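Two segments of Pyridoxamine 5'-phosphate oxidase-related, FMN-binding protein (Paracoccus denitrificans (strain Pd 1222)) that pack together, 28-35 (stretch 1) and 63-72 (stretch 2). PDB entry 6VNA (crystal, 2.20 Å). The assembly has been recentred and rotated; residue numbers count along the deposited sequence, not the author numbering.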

# COMPACT_ATOMS: atom_id res chain seq x y z
N SER A 28 -3.12 -2.34 0.79
CA SER A 28 -1.66 -2.18 0.69
C SER A 28 -1.17 -1.50 1.97
O SER A 28 -1.65 -0.39 2.26
CB SER A 28 -1.27 -1.38 -0.53
OG SER A 28 -1.73 -2.01 -1.70
N LEU A 29 -0.28 -2.13 2.72
CA LEU A 29 0.29 -1.52 3.96
C LEU A 29 1.71 -1.03 3.65
O LEU A 29 2.51 -1.78 3.04
CB LEU A 29 0.29 -2.56 5.08
CG LEU A 29 1.11 -2.20 6.32
CD1 LEU A 29 0.41 -1.15 7.18
CD2 LEU A 29 1.37 -3.45 7.13
N GLY A 30 1.96 0.24 3.96
CA GLY A 30 3.31 0.81 3.98
C GLY A 30 3.94 0.73 5.36
O GLY A 30 3.32 1.21 6.36
N THR A 31 5.14 0.15 5.43
CA THR A 31 6.01 0.21 6.63
C THR A 31 7.42 0.72 6.27
O THR A 31 7.80 0.74 5.06
CB THR A 31 6.06 -1.14 7.34
OG1 THR A 31 6.53 -2.17 6.46
CG2 THR A 31 4.71 -1.49 7.93
N LEU A 32 8.16 1.13 7.29
CA LEU A 32 9.56 1.60 7.11
C LEU A 32 10.48 0.39 7.26
O LEU A 32 10.44 -0.25 8.32
CB LEU A 32 9.84 2.72 8.12
CG LEU A 32 9.03 3.99 7.91
CD1 LEU A 32 9.29 4.99 9.00
CD2 LEU A 32 9.31 4.63 6.57
N ASP A 33 11.25 0.08 6.22
CA ASP A 33 12.33 -0.95 6.27
C ASP A 33 13.36 -0.53 7.32
O ASP A 33 14.00 0.51 7.18
CB ASP A 33 12.96 -1.12 4.89
CG ASP A 33 14.20 -1.99 4.94
OD1 ASP A 33 14.09 -3.09 5.50
OD2 ASP A 33 15.28 -1.53 4.45
N PRO A 34 13.52 -1.28 8.43
CA PRO A 34 14.45 -0.87 9.50
C PRO A 34 15.85 -0.52 8.97
O PRO A 34 16.27 0.62 9.12
CB PRO A 34 14.48 -2.09 10.44
CG PRO A 34 13.14 -2.75 10.21
CD PRO A 34 12.81 -2.52 8.75
N GLU A 35 16.48 -1.45 8.27
CA GLU A 35 17.82 -1.27 7.66
C GLU A 35 17.91 0.07 6.90
O GLU A 35 18.79 0.84 7.28
CB GLU A 35 18.18 -2.45 6.76
CG GLU A 35 19.66 -2.55 6.45
CD GLU A 35 20.15 -3.97 6.27
OE1 GLU A 35 19.43 -4.77 5.63
OE2 GLU A 35 21.24 -4.29 6.79
N ALA A 63 8.09 -9.62 7.63
CA ALA A 63 8.81 -8.36 7.33
C ALA A 63 8.04 -7.12 7.80
O ALA A 63 8.67 -6.25 8.41
CB ALA A 63 9.09 -8.29 5.85
N HIS A 64 6.76 -7.01 7.48
CA HIS A 64 5.93 -5.80 7.77
C HIS A 64 5.61 -5.75 9.26
O HIS A 64 5.52 -4.64 9.80
CB HIS A 64 4.68 -5.72 6.85
CG HIS A 64 3.83 -6.94 6.77
ND1 HIS A 64 3.54 -7.55 5.57
CD2 HIS A 64 3.19 -7.66 7.72
CE1 HIS A 64 2.79 -8.62 5.79
NE2 HIS A 64 2.56 -8.71 7.10
N ALA A 65 5.46 -6.90 9.91
CA ALA A 65 5.20 -6.98 11.37
C ALA A 65 6.47 -6.57 12.14
O ALA A 65 6.38 -5.80 13.12
CB ALA A 65 4.75 -8.38 11.72
N ARG A 66 7.63 -7.04 11.68
CA ARG A 66 8.94 -6.70 12.30
C ARG A 66 9.19 -5.21 12.10
O ARG A 66 9.64 -4.58 13.05
CB ARG A 66 10.07 -7.54 11.69
CG ARG A 66 9.94 -9.01 12.03
CD ARG A 66 11.19 -9.78 11.75
NE ARG A 66 11.20 -10.42 10.45
CZ ARG A 66 11.68 -9.90 9.35
NH1 ARG A 66 12.17 -8.68 9.34
NH2 ARG A 66 11.66 -10.60 8.25
N ALA A 67 8.89 -4.66 10.93
CA ALA A 67 9.08 -3.22 10.67
C ALA A 67 8.25 -2.44 11.70
O ALA A 67 8.76 -1.46 12.26
CB ALA A 67 8.70 -2.86 9.26
N LEU A 68 7.01 -2.88 11.95
CA LEU A 68 6.07 -2.16 12.85
C LEU A 68 6.58 -2.21 14.27
O LEU A 68 6.57 -1.16 14.91
CB LEU A 68 4.67 -2.77 12.79
CG LEU A 68 3.80 -2.34 11.61
CD1 LEU A 68 2.43 -2.99 11.76
CD2 LEU A 68 3.67 -0.82 11.51
N ALA A 69 7.00 -3.40 14.72
CA ALA A 69 7.61 -3.68 16.04
C ALA A 69 8.70 -2.64 16.37
O ALA A 69 8.75 -2.14 17.51
CB ALA A 69 8.15 -5.09 16.05
N VAL A 70 9.51 -2.28 15.38
CA VAL A 70 10.67 -1.35 15.51
C VAL A 70 10.19 0.10 15.31
O VAL A 70 10.72 0.96 16.02
CB VAL A 70 11.76 -1.75 14.50
CG1 VAL A 70 12.86 -0.72 14.38
CG2 VAL A 70 12.31 -3.13 14.84
N ASP A 71 9.26 0.37 14.38
CA ASP A 71 8.73 1.74 14.10
C ASP A 71 7.25 1.65 13.73
O ASP A 71 6.90 1.16 12.66
CB ASP A 71 9.50 2.42 12.97
CG ASP A 71 9.23 3.92 12.85
OD1 ASP A 71 8.15 4.36 13.28
OD2 ASP A 71 10.12 4.63 12.34
N PRO A 72 6.33 2.15 14.58
CA PRO A 72 4.90 1.97 14.32
C PRO A 72 4.30 2.90 13.24
O PRO A 72 3.13 2.87 13.03
CB PRO A 72 4.26 2.19 15.71
CG PRO A 72 5.25 3.05 16.49
CD PRO A 72 6.60 2.89 15.82
O HOH W 1 10.39 -0.16 10.92
O HOH W 2 7.16 1.22 9.90

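How does the strand first meet the helix? Ser 28 lies out of reach, so contact begins at Leu 29, a buried side chain whose CD2 sits 4.0 Å from CB of His 64. The His 64 CA-to-CB bond points toward the strand, but the end of the side chain leads away, and ND1 is hydrogen-bonded elsewhere in the structure.

What does Thr 31 contribute? Its CG2 packs 3.8 Å from CD2 of Leu 68, while its OG1 lies 3.6 Å from CB of Ala 67. The methyl of Ala 67 is small enough to sit against the strand backbone, with CB 3.3 Å from O of Leu 32.

What links the polar backbone groups? No direct hydrogen bond crosses; two waters bridge. Water 1 donates to O of Leu 32 (2.6 Å) and O of Ala 67 (2.5 Å); water 2 accepts from N of Leu 32 (2.8 Å) and donates to O of Asp 71 (2.8 Å). Leu 32 also places CD1 3.5 Å from OD2 of Asp 71, just past the helix, a van der Waals contact; OD2 is hydrogen-bonded just outside the stretches.

How does the contact end? The CA-to-CB bond of Asp 33 points away, and exposed Pro 34 packs its compact ring against the helix, with CD 4.2 Å from CB of Ala 67 and CB 4.5 Å from CG1 of Val 70.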